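Local structure of guanine deaminase (Escherichia coli, 6OHB) at residues H82-Q87 with P108-Y113; F125-L130 with I159-I164; V144-V149 with A165-M170; M324-G329 with L337-E342. The protein catalyses the zinc-dependent hydrolytic deamination of guanine to xanthine and ammonia in purine degradation. One frame throughout, in Å; residues are numbered along the deposited sequence.

All four contacts belong to the amidohydrolase TIM barrel. Along the chain, interaction 1 comes first and interaction 4 last. Interactions 2 and 3 interlock: 144-149 falls between 125-130 and 159-164, and 159-164 runs straight into 165-170. Interactions 1 and 4 hold the ends of the first and last barrel strands. Their centres are about 17 Å apart, yet they bring the zinc ligands His82, His84 and Asp327 to one site. Interaction 3 lies about 10 Å from interaction 1, centre to centre, and meets it through Tyr85 and Tyr113. Interaction 2 joins outer elements of the barrel and reaches interaction 1 through Phe126. Interactions 3 and 4 do not touch; their centres are about 23 Å apart.

Interaction 1 (H82-Q87 with P108-Y113); sequences HIHYPQ and PTERRY. With ZN (zinc ion), chain E.
Glu110 OE2 is the best-held polar atom of this contact, gripped here by two bonds. Gln87 NE2 donates to Glu110 OE2 at 2.7 Å, and a water donates to the same OE2 at 2.8 Å. The site is the end of strand 73-84, the first strand of the amidohydrolase TIM barrel. Its HxH motif, His82 and His84, binds zinc through both NE2 atoms, together with His237 and Asp327. The glutamate receives the amide on its anti lone pair, away from OE1. Amide and carboxylate are nearly coplanar, 29° apart, and both chains run extended beyond CG. The same water lies at the edge of the His84 ring, in its plane, and accepts from His84 ND1 at 2.7 Å. Glu110 thus reaches the zinc ligand His84 through the water, and its charge, shared with Arg209, may slightly favour the imidazole as a donor to the metal. Its OE1 forms a salt bridge with Arg209, which probably binds substrate, as residues 84-87 probably do.

Beyond this polar group the contact is aromatic. Pro86, the centre of an inverse gamma turn, sets CB over the middle of one Tyr113 face. This CH-pi contact spans 3.4 Å from Pro86 CB to the Tyr113 ring centroid and is only 7° off the normal. Tyr113 turns its edge to the face of Tyr85 in a T-shaped pair, with the ring planes at 72°. Their hydroxyls bond elsewhere, Tyr85 OH to Ala119 O and Tyr113 OH to Glu89 OE1. Thr109 CG2, anti to its own backbone N, rests 3.6 Å from Pro86 O.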
# COMPACT_ATOMS: atom_id res chain seq x y z
N HIS A 82 -2.95 -17.78 -3.69
CA HIS A 82 -3.97 -17.55 -4.72
C HIS A 82 -3.51 -16.42 -5.63
O HIS A 82 -3.42 -15.27 -5.18
CB HIS A 82 -5.34 -17.23 -4.10
CG HIS A 82 -6.42 -16.97 -5.10
ND1 HIS A 82 -6.97 -17.96 -5.88
CD2 HIS A 82 -7.03 -15.82 -5.46
CE1 HIS A 82 -7.89 -17.43 -6.67
NE2 HIS A 82 -7.95 -16.14 -6.44
N ILE A 83 -3.24 -16.74 -6.89
CA ILE A 83 -2.81 -15.74 -7.86
C ILE A 83 -3.26 -16.22 -9.24
O ILE A 83 -3.26 -17.42 -9.52
CB ILE A 83 -1.29 -15.50 -7.77
CG1 ILE A 83 -0.84 -14.43 -8.76
CG2 ILE A 83 -0.51 -16.81 -7.94
CD1 ILE A 83 0.60 -13.98 -8.56
N HIS A 84 -3.67 -15.27 -10.08
CA HIS A 84 -4.16 -15.55 -11.43
C HIS A 84 -3.05 -15.22 -12.43
O HIS A 84 -2.66 -14.06 -12.58
CB HIS A 84 -5.43 -14.75 -11.73
CG HIS A 84 -6.63 -15.09 -10.87
ND1 HIS A 84 -7.70 -15.82 -11.34
CD2 HIS A 84 -6.95 -14.74 -9.60
CE1 HIS A 84 -8.61 -15.94 -10.39
NE2 HIS A 84 -8.17 -15.30 -9.32
N TYR A 85 -2.51 -16.26 -13.09
CA TYR A 85 -1.47 -16.06 -14.10
C TYR A 85 -1.87 -15.15 -15.26
O TYR A 85 -1.10 -14.24 -15.60
CB TYR A 85 -0.99 -17.44 -14.59
CG TYR A 85 -0.64 -17.58 -16.06
CD1 TYR A 85 0.42 -16.86 -16.63
CD2 TYR A 85 -1.34 -18.46 -16.88
CE1 TYR A 85 0.74 -17.00 -17.97
CE2 TYR A 85 -1.02 -18.61 -18.23
CZ TYR A 85 0.02 -17.88 -18.76
OH TYR A 85 0.34 -18.02 -20.10
N PRO A 86 -3.03 -15.33 -15.94
CA PRO A 86 -3.30 -14.54 -17.14
C PRO A 86 -3.98 -13.20 -16.88
O PRO A 86 -4.93 -12.84 -17.57
CB PRO A 86 -4.22 -15.46 -17.95
CG PRO A 86 -5.03 -16.15 -16.90
CD PRO A 86 -4.09 -16.35 -15.72
N GLN A 87 -3.51 -12.45 -15.88
CA GLN A 87 -4.18 -11.21 -15.50
C GLN A 87 -3.22 -10.09 -15.12
O GLN A 87 -3.68 -9.07 -14.58
CB GLN A 87 -5.15 -11.47 -14.34
CG GLN A 87 -6.39 -12.25 -14.72
CD GLN A 87 -7.32 -12.46 -13.55
OE1 GLN A 87 -7.12 -11.88 -12.48
NE2 GLN A 87 -8.34 -13.28 -13.74
N PRO A 108 -12.22 -10.40 -20.82
CA PRO A 108 -11.49 -9.95 -22.02
C PRO A 108 -9.98 -10.02 -21.86
O PRO A 108 -9.27 -10.32 -22.82
CB PRO A 108 -11.98 -8.50 -22.20
CG PRO A 108 -13.25 -8.42 -21.44
CD PRO A 108 -13.08 -9.34 -20.27
N THR A 109 -9.48 -9.76 -20.65
CA THR A 109 -8.05 -9.91 -20.40
C THR A 109 -7.62 -11.36 -20.62
O THR A 109 -6.64 -11.63 -21.32
CB THR A 109 -7.71 -9.45 -18.98
OG1 THR A 109 -8.05 -8.07 -18.84
CG2 THR A 109 -6.22 -9.63 -18.71
N GLU A 110 -8.35 -12.31 -20.03
CA GLU A 110 -7.96 -13.71 -20.16
C GLU A 110 -8.18 -14.25 -21.57
O GLU A 110 -7.58 -15.27 -21.92
CB GLU A 110 -8.74 -14.58 -19.17
CG GLU A 110 -8.54 -14.24 -17.71
CD GLU A 110 -9.16 -15.29 -16.80
OE1 GLU A 110 -9.83 -16.21 -17.31
OE2 GLU A 110 -8.99 -15.17 -15.56
N ARG A 111 -9.01 -13.58 -22.38
CA ARG A 111 -9.23 -14.01 -23.76
C ARG A 111 -7.95 -13.93 -24.59
O ARG A 111 -7.75 -14.75 -25.50
CB ARG A 111 -10.33 -13.17 -24.41
N ARG A 112 -7.07 -12.97 -24.29
CA ARG A 112 -5.86 -12.77 -25.08
C ARG A 112 -4.88 -13.93 -24.96
O ARG A 112 -3.92 -13.98 -25.73
CB ARG A 112 -5.20 -11.46 -24.65
CG ARG A 112 -6.22 -10.36 -24.38
CD ARG A 112 -5.67 -9.19 -23.56
NE ARG A 112 -4.39 -8.67 -24.05
CZ ARG A 112 -3.99 -7.41 -23.87
NH1 ARG A 112 -2.81 -7.01 -24.32
NH2 ARG A 112 -4.77 -6.56 -23.22
N TYR A 113 -5.11 -14.85 -24.03
CA TYR A 113 -4.20 -15.97 -23.77
C TYR A 113 -4.53 -17.21 -24.60
O TYR A 113 -3.97 -18.28 -24.32
CB TYR A 113 -4.19 -16.28 -22.27
CG TYR A 113 -3.47 -15.21 -21.48
CD1 TYR A 113 -4.11 -14.02 -21.15
CD2 TYR A 113 -2.14 -15.37 -21.10
CE1 TYR A 113 -3.45 -13.03 -20.44
CE2 TYR A 113 -1.48 -14.39 -20.39
CZ TYR A 113 -2.14 -13.22 -20.07
OH TYR A 113 -1.48 -12.24 -19.36
ZN ZN E . -8.94 -14.87 -7.64
O HOH W 1 -7.51 -16.81 -13.83

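Interaction 2 (F125-L130 with I159-I164); sequences FFIKQL and INMRMI
Ile127 CD1 lies in the tight part of this buried apolar contact. Met163 CE approaches Ile127 CD1 to 3.7 Å. Met161 meets Ile127 tip to tip, with Met161 SD 3.9 Å from Ile127 CD1. Leu130 CD1, about one turn further along, lies 4.0 Å from Met163 CE. Met163 crosses Leu130 at about a right angle, and its CE touches both Ile127 and Leu130. Both methionines have CG anti to the backbone N and stay extended through chi2. They bend only at chi3, -121° in Met161 and -64° in Met163. That bend turns their ends to the helix. Ile127 directs its CD1 branch at both sulphur-bearing chains.

The other side is looser. Partly exposed Ile159 reaches Ile127 only with CD1, 4.2 Å from Ile127 CG2, tip to tip. Its CG1 sits in the crowded position between backbone N and carbonyl carbon. Next to it, Asn160 has positive phi and is the C-prime residue of the Schellman motif that ends helix 146-158. Its ND2 bonds to Asp431 OD2, away from helix 116-132.

Behind the tight part, Met163 also touches Leu152 and Val140, and Leu130 touches Thr135. Helix 116-132 thus packs on the connection between helix 146-158 and strand 164-169, as neighbouring beta-alpha units do around a TIM barrel.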
# COMPACT_ATOMS: atom_id res chain seq x y z
N PHE A 125 7.08 -13.66 -18.12
CA PHE A 125 6.91 -12.44 -17.32
C PHE A 125 6.38 -12.76 -15.93
O PHE A 125 6.84 -12.18 -14.93
CB PHE A 125 5.98 -11.47 -18.05
CG PHE A 125 5.67 -10.21 -17.27
CD1 PHE A 125 6.46 -9.09 -17.41
CD2 PHE A 125 4.59 -10.16 -16.40
CE1 PHE A 125 6.19 -7.93 -16.69
CE2 PHE A 125 4.32 -9.01 -15.68
CZ PHE A 125 5.12 -7.90 -15.82
N PHE A 126 5.41 -13.67 -15.84
CA PHE A 126 4.80 -14.02 -14.57
C PHE A 126 5.82 -14.68 -13.64
O PHE A 126 5.89 -14.35 -12.44
CB PHE A 126 3.61 -14.95 -14.84
CG PHE A 126 2.86 -15.37 -13.62
CD1 PHE A 126 1.85 -14.57 -13.09
CD2 PHE A 126 3.13 -16.59 -13.01
CE1 PHE A 126 1.14 -14.97 -11.97
CE2 PHE A 126 2.43 -16.99 -11.89
CZ PHE A 126 1.44 -16.19 -11.37
N ILE A 127 6.61 -15.61 -14.17
CA ILE A 127 7.65 -16.24 -13.35
C ILE A 127 8.66 -15.20 -12.88
O ILE A 127 9.11 -15.23 -11.72
CB ILE A 127 8.34 -17.39 -14.12
CG1 ILE A 127 7.34 -18.49 -14.45
CG2 ILE A 127 9.50 -17.96 -13.31
CD1 ILE A 127 6.91 -19.31 -13.26
N LYS A 128 9.02 -14.25 -13.76
CA LYS A 128 9.98 -13.21 -13.37
C LYS A 128 9.44 -12.36 -12.23
O LYS A 128 10.17 -12.02 -11.30
CB LYS A 128 10.29 -12.32 -14.58
CG LYS A 128 11.73 -12.36 -15.12
CD LYS A 128 12.23 -13.77 -15.36
CE LYS A 128 13.65 -13.76 -15.93
NZ LYS A 128 13.68 -13.18 -17.30
N GLN A 129 8.15 -12.02 -12.29
CA GLN A 129 7.54 -11.23 -11.22
C GLN A 129 7.53 -12.01 -9.91
O GLN A 129 7.80 -11.44 -8.85
CB GLN A 129 6.13 -10.79 -11.60
CG GLN A 129 6.08 -9.90 -12.83
CD GLN A 129 7.15 -8.82 -12.82
OE1 GLN A 129 7.12 -7.92 -11.99
NE2 GLN A 129 8.10 -8.91 -13.74
N LEU A 130 7.18 -13.30 -9.96
CA LEU A 130 7.25 -14.13 -8.76
C LEU A 130 8.64 -14.08 -8.14
O LEU A 130 8.80 -13.83 -6.94
CB LEU A 130 6.86 -15.57 -9.09
CG LEU A 130 5.40 -15.82 -9.47
CD1 LEU A 130 5.17 -17.30 -9.72
CD2 LEU A 130 4.46 -15.30 -8.38
N ILE A 159 13.11 -23.82 -14.24
CA ILE A 159 13.92 -23.52 -13.06
C ILE A 159 13.64 -24.49 -11.92
O ILE A 159 14.08 -24.25 -10.79
CB ILE A 159 13.71 -22.07 -12.60
CG1 ILE A 159 12.25 -21.87 -12.16
CG2 ILE A 159 14.09 -21.09 -13.70
CD1 ILE A 159 12.03 -20.63 -11.32
N ASN A 160 12.93 -25.58 -12.20
CA ASN A 160 12.54 -26.57 -11.19
C ASN A 160 11.86 -25.92 -9.99
O ASN A 160 12.14 -26.22 -8.82
CB ASN A 160 13.74 -27.40 -10.75
CG ASN A 160 13.33 -28.65 -9.99
OD1 ASN A 160 12.20 -29.12 -10.11
ND2 ASN A 160 14.25 -29.18 -9.20
N MET A 161 10.91 -25.04 -10.29
CA MET A 161 10.11 -24.38 -9.27
C MET A 161 9.03 -25.33 -8.75
O MET A 161 8.52 -26.17 -9.50
CB MET A 161 9.46 -23.12 -9.87
CG MET A 161 8.64 -22.28 -8.92
SD MET A 161 7.99 -20.82 -9.79
CE MET A 161 8.68 -19.50 -8.81
N ARG A 162 8.72 -25.22 -7.46
CA ARG A 162 7.56 -25.92 -6.90
C ARG A 162 6.34 -25.01 -7.02
O ARG A 162 6.24 -24.00 -6.32
CB ARG A 162 7.78 -26.33 -5.45
CG ARG A 162 6.64 -27.20 -4.92
CD ARG A 162 6.99 -27.92 -3.62
NE ARG A 162 7.98 -28.98 -3.80
CZ ARG A 162 7.70 -30.23 -4.15
NH1 ARG A 162 6.45 -30.60 -4.38
NH2 ARG A 162 8.68 -31.13 -4.27
N MET A 163 5.42 -25.38 -7.91
CA MET A 163 4.24 -24.57 -8.20
C MET A 163 3.04 -25.49 -8.36
O MET A 163 3.13 -26.55 -8.98
CB MET A 163 4.45 -23.74 -9.48
CG MET A 163 3.17 -23.21 -10.09
SD MET A 163 3.45 -22.33 -11.64
CE MET A 163 4.44 -20.95 -11.06
N ILE A 164 1.91 -25.06 -7.81
CA ILE A 164 0.63 -25.73 -8.03
C ILE A 164 -0.18 -24.88 -8.99
O ILE A 164 -0.37 -23.67 -8.76
CB ILE A 164 -0.12 -25.93 -6.70
CG1 ILE A 164 0.83 -26.37 -5.60
CG2 ILE A 164 -1.26 -26.94 -6.89
CD1 ILE A 164 0.17 -26.51 -4.24

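Interaction 3 (V144-V149 with A165-M170); sequences VHPQSV and AGKVMM
Strand 135-141, helix 146-158 and strand 164-169 form a beta-alpha-beta unit, and this contact joins the start of its helix to its second strand. Lys167 NZ carries the polar part. Lys167 NZ donates to Val144 O at 2.7 Å and to Val168 O at 2.8 Å. A salt bridge to Asp180 OD2 adds a third partner to this buried ammonium group. The bond to Val144 O falls on a carbonyl lone pair, in plane, with a C=O...N angle of 131°. The lysine starts with CG anti to the backbone N, then bends at chi3 (118°) and chi4. This curl lays its CG and CD along Val144 O and brings NZ back to the carbonyl of its own neighbour.

In the TIM barrel the helix follows the second strand, and Val144 lies in the loop between them. This valine fills the middle of the contact. Val144 CA makes a CH...O contact of 3.4 Å with Val168 O, with 158° at the hydrogen. CG1 also comes close to Val168 O. Val144 CG2 takes the other side, 3.5 Å from Met170 SD and 3.9 Å from Val168 CB. Met170 crosses the valine at about a right angle and also touches Arg209, a probable substrate-binding residue. On the helix, Val149 turns CG2 to the backbone where strand 164-169 is interrupted, 3.7 Å from Lys167 CA. Pro146 touches the lysine more lightly, Pro146 CG to Lys167 CD at 4.4 Å.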
# COMPACT_ATOMS: atom_id res chain seq x y z
N VAL A 144 -8.65 -21.24 -19.11
CA VAL A 144 -9.53 -22.33 -19.52
C VAL A 144 -8.86 -23.13 -20.63
O VAL A 144 -9.10 -24.33 -20.76
CB VAL A 144 -10.90 -21.79 -19.95
CG1 VAL A 144 -11.94 -22.89 -19.88
CG2 VAL A 144 -11.30 -20.62 -19.08
N HIS A 145 -7.98 -22.49 -21.40
CA HIS A 145 -7.26 -23.13 -22.50
C HIS A 145 -6.09 -23.95 -21.95
O HIS A 145 -5.30 -23.44 -21.16
CB HIS A 145 -6.73 -22.09 -23.47
CG HIS A 145 -7.57 -20.86 -23.56
ND1 HIS A 145 -8.72 -20.79 -24.32
CD2 HIS A 145 -7.43 -19.64 -22.98
CE1 HIS A 145 -9.25 -19.59 -24.21
NE2 HIS A 145 -8.49 -18.87 -23.40
N PRO A 146 -5.95 -25.22 -22.36
CA PRO A 146 -4.84 -26.04 -21.83
C PRO A 146 -3.47 -25.58 -22.30
O PRO A 146 -2.48 -25.85 -21.61
CB PRO A 146 -5.16 -27.45 -22.36
CG PRO A 146 -6.56 -27.36 -22.94
CD PRO A 146 -6.76 -25.94 -23.35
N GLN A 147 -3.38 -24.88 -23.44
CA GLN A 147 -2.07 -24.50 -23.97
C GLN A 147 -1.39 -23.47 -23.08
O GLN A 147 -0.16 -23.50 -22.92
CB GLN A 147 -2.23 -23.97 -25.39
N SER A 148 -2.15 -22.55 -22.49
CA SER A 148 -1.55 -21.56 -21.60
C SER A 148 -1.08 -22.18 -20.30
O SER A 148 -0.06 -21.76 -19.75
CB SER A 148 -2.53 -20.42 -21.34
N VAL A 149 -1.80 -23.18 -19.78
CA VAL A 149 -1.30 -23.88 -18.60
C VAL A 149 -0.04 -24.67 -18.95
O VAL A 149 0.89 -24.77 -18.14
CB VAL A 149 -2.39 -24.80 -18.00
CG1 VAL A 149 -1.88 -25.49 -16.74
CG2 VAL A 149 -3.64 -23.99 -17.68
N ALA A 165 -0.65 -25.49 -10.07
CA ALA A 165 -1.43 -24.79 -11.08
C ALA A 165 -2.42 -25.77 -11.70
O ALA A 165 -2.34 -26.98 -11.49
CB ALA A 165 -0.52 -24.16 -12.14
N GLY A 166 -3.36 -25.22 -12.46
CA GLY A 166 -4.35 -26.04 -13.12
C GLY A 166 -5.16 -25.23 -14.10
O GLY A 166 -5.17 -24.00 -14.06
N LYS A 167 -5.83 -25.95 -15.00
CA LYS A 167 -6.70 -25.34 -15.99
C LYS A 167 -8.02 -24.91 -15.37
O LYS A 167 -8.61 -25.65 -14.57
CB LYS A 167 -6.94 -26.31 -17.14
CG LYS A 167 -7.92 -25.82 -18.19
CD LYS A 167 -8.45 -26.98 -19.01
CE LYS A 167 -9.96 -27.13 -18.85
NZ LYS A 167 -10.69 -25.94 -19.36
N VAL A 168 -8.49 -23.73 -15.74
CA VAL A 168 -9.78 -23.24 -15.25
C VAL A 168 -10.90 -24.05 -15.89
O VAL A 168 -10.91 -24.29 -17.10
CB VAL A 168 -9.94 -21.75 -15.56
CG1 VAL A 168 -11.32 -21.27 -15.13
CG2 VAL A 168 -8.86 -20.93 -14.88
N MET A 169 -11.83 -24.52 -15.06
CA MET A 169 -13.03 -25.21 -15.52
C MET A 169 -14.21 -24.25 -15.41
O MET A 169 -14.56 -23.82 -14.30
CB MET A 169 -13.27 -26.47 -14.69
CG MET A 169 -12.09 -27.44 -14.68
SD MET A 169 -12.30 -28.85 -13.57
CE MET A 169 -14.04 -29.22 -13.81
N MET A 170 -14.81 -23.91 -16.55
CA MET A 170 -15.97 -23.02 -16.57
C MET A 170 -16.74 -23.24 -17.87
O MET A 170 -16.20 -23.01 -18.96
CB MET A 170 -15.54 -21.56 -16.43
CG MET A 170 -14.34 -21.16 -17.29
SD MET A 170 -13.89 -19.42 -17.13
CE MET A 170 -15.51 -18.66 -17.12

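Interaction 4 (M324-G329 with L337-E342); sequences MGTDIG and LQTLNE. With ZN (zinc ion), chain E.
Residues 324-329 run from the end of a strand into a loop, and 337-342 are regular helix. The chains come nearest at Thr326 and Thr339, with CA atoms 6.5 Å apart. The loop then turns away at Asp327, whose phi is positive. Here the carboxylate reaches the zinc, which Asp327 OD1 and OD2 both bind at 2.2 Å.

Thr339 points its CB at the loop and has CG2 anti to the backbone N. Thr339 CG2 lies 3.7 Å from Gly325 O and 3.8 Å from Met324 CE. Met324 is bent at chi2 and chi3; it runs past Thr339 in the opposite direction and crosses Leu340 obliquely, with Met324 CG 3.8 Å from Leu340 CD2. Thr326 lays CG2 across Thr339 OG1 at 3.5 Å. The hydroxyls have other partners: Thr339 OG1 bonds to Asn335 O, and Thr326 OG1 to Asp80 OD2. Ile328 N makes a weak bond to Thr326 OG1, spanning the turn at Asp327.

Strand 321-324 is the last strand of the TIM barrel, and helix 336-349 follows it. Met324 also packs on helices 299-304 and 356-363, while Leu340 touches 356-363 and 409-419.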
# COMPACT_ATOMS: atom_id res chain seq x y z
N MET A 324 -1.77 -16.64 2.63
CA MET A 324 -1.92 -15.33 1.99
C MET A 324 -1.87 -15.45 0.47
O MET A 324 -1.02 -16.16 -0.07
CB MET A 324 -0.82 -14.37 2.46
CG MET A 324 -0.72 -14.17 3.97
SD MET A 324 -2.21 -13.49 4.71
CE MET A 324 -2.42 -11.99 3.75
N GLY A 325 -2.78 -14.75 -0.20
CA GLY A 325 -2.77 -14.68 -1.65
C GLY A 325 -2.84 -13.24 -2.11
O GLY A 325 -3.35 -12.37 -1.42
N THR A 326 -2.27 -12.99 -3.29
CA THR A 326 -2.30 -11.65 -3.88
C THR A 326 -3.54 -11.32 -4.73
O THR A 326 -3.83 -10.12 -4.87
CB THR A 326 -1.04 -11.42 -4.73
OG1 THR A 326 -0.94 -12.42 -5.75
CG2 THR A 326 0.21 -11.46 -3.86
N ASP A 327 -4.29 -12.31 -5.23
CA ASP A 327 -5.26 -12.20 -6.35
C ASP A 327 -4.74 -11.22 -7.38
O ASP A 327 -5.44 -10.28 -7.77
CB ASP A 327 -6.72 -11.88 -5.94
CG ASP A 327 -7.73 -12.81 -6.72
OD1 ASP A 327 -7.31 -13.43 -7.66
OD2 ASP A 327 -8.93 -12.99 -6.56
N ILE A 328 -3.49 -11.43 -7.80
CA ILE A 328 -2.96 -10.62 -8.89
C ILE A 328 -3.93 -10.69 -10.04
O ILE A 328 -4.53 -11.74 -10.30
CB ILE A 328 -1.53 -11.05 -9.28
CG1 ILE A 328 -0.51 -10.30 -8.43
CG2 ILE A 328 -1.25 -10.83 -10.76
CD1 ILE A 328 -0.43 -8.83 -8.83
N GLY A 329 -4.10 -9.56 -10.74
CA GLY A 329 -5.29 -9.28 -11.50
C GLY A 329 -6.07 -8.20 -10.78
O GLY A 329 -5.88 -7.01 -11.03
N LEU A 337 5.23 -8.80 1.11
CA LEU A 337 5.34 -7.82 2.19
C LEU A 337 4.19 -6.83 2.13
O LEU A 337 3.55 -6.52 3.15
CB LEU A 337 6.69 -7.11 2.14
CG LEU A 337 7.94 -8.00 2.22
CD1 LEU A 337 9.20 -7.16 2.02
CD2 LEU A 337 8.00 -8.74 3.54
N GLN A 338 3.91 -6.30 0.94
CA GLN A 338 2.79 -5.38 0.77
C GLN A 338 1.45 -6.07 1.03
O GLN A 338 0.53 -5.45 1.58
CB GLN A 338 2.84 -4.77 -0.63
CG GLN A 338 4.12 -3.99 -0.89
CD GLN A 338 4.14 -3.32 -2.25
OE1 GLN A 338 4.13 -3.98 -3.28
NE2 GLN A 338 4.17 -1.99 -2.24
N THR A 339 1.33 -7.34 0.64
CA THR A 339 0.12 -8.10 0.94
C THR A 339 -0.12 -8.18 2.44
O THR A 339 -1.25 -8.01 2.91
CB THR A 339 0.19 -9.51 0.34
OG1 THR A 339 0.40 -9.41 -1.08
CG2 THR A 339 -1.10 -10.27 0.59
N LEU A 340 0.94 -8.43 3.21
CA LEU A 340 0.79 -8.49 4.66
C LEU A 340 0.50 -7.11 5.23
O LEU A 340 -0.22 -6.99 6.22
CB LEU A 340 2.04 -9.09 5.29
CG LEU A 340 2.35 -10.54 4.93
CD1 LEU A 340 3.79 -10.87 5.34
CD2 LEU A 340 1.36 -11.49 5.59
N ASN A 341 1.05 -6.06 4.62
CA ASN A 341 0.67 -4.70 5.02
C ASN A 341 -0.84 -4.48 4.87
O ASN A 341 -1.50 -3.93 5.77
CB ASN A 341 1.44 -3.68 4.17
CG ASN A 341 1.51 -2.32 4.82
OD1 ASN A 341 1.67 -2.20 6.04
ND2 ASN A 341 1.39 -1.27 4.01
N GLU A 342 -1.41 -4.93 3.74
CA GLU A 342 -2.85 -4.77 3.55
C GLU A 342 -3.64 -5.63 4.53
O GLU A 342 -4.69 -5.20 5.04
CB GLU A 342 -3.24 -5.11 2.11
CG GLU A 342 -2.57 -4.23 1.06
CD GLU A 342 -3.01 -2.78 1.15
OE1 GLU A 342 -4.23 -2.54 1.28
OE2 GLU A 342 -2.14 -1.89 1.07
ZN ZN E . -8.94 -14.87 -7.64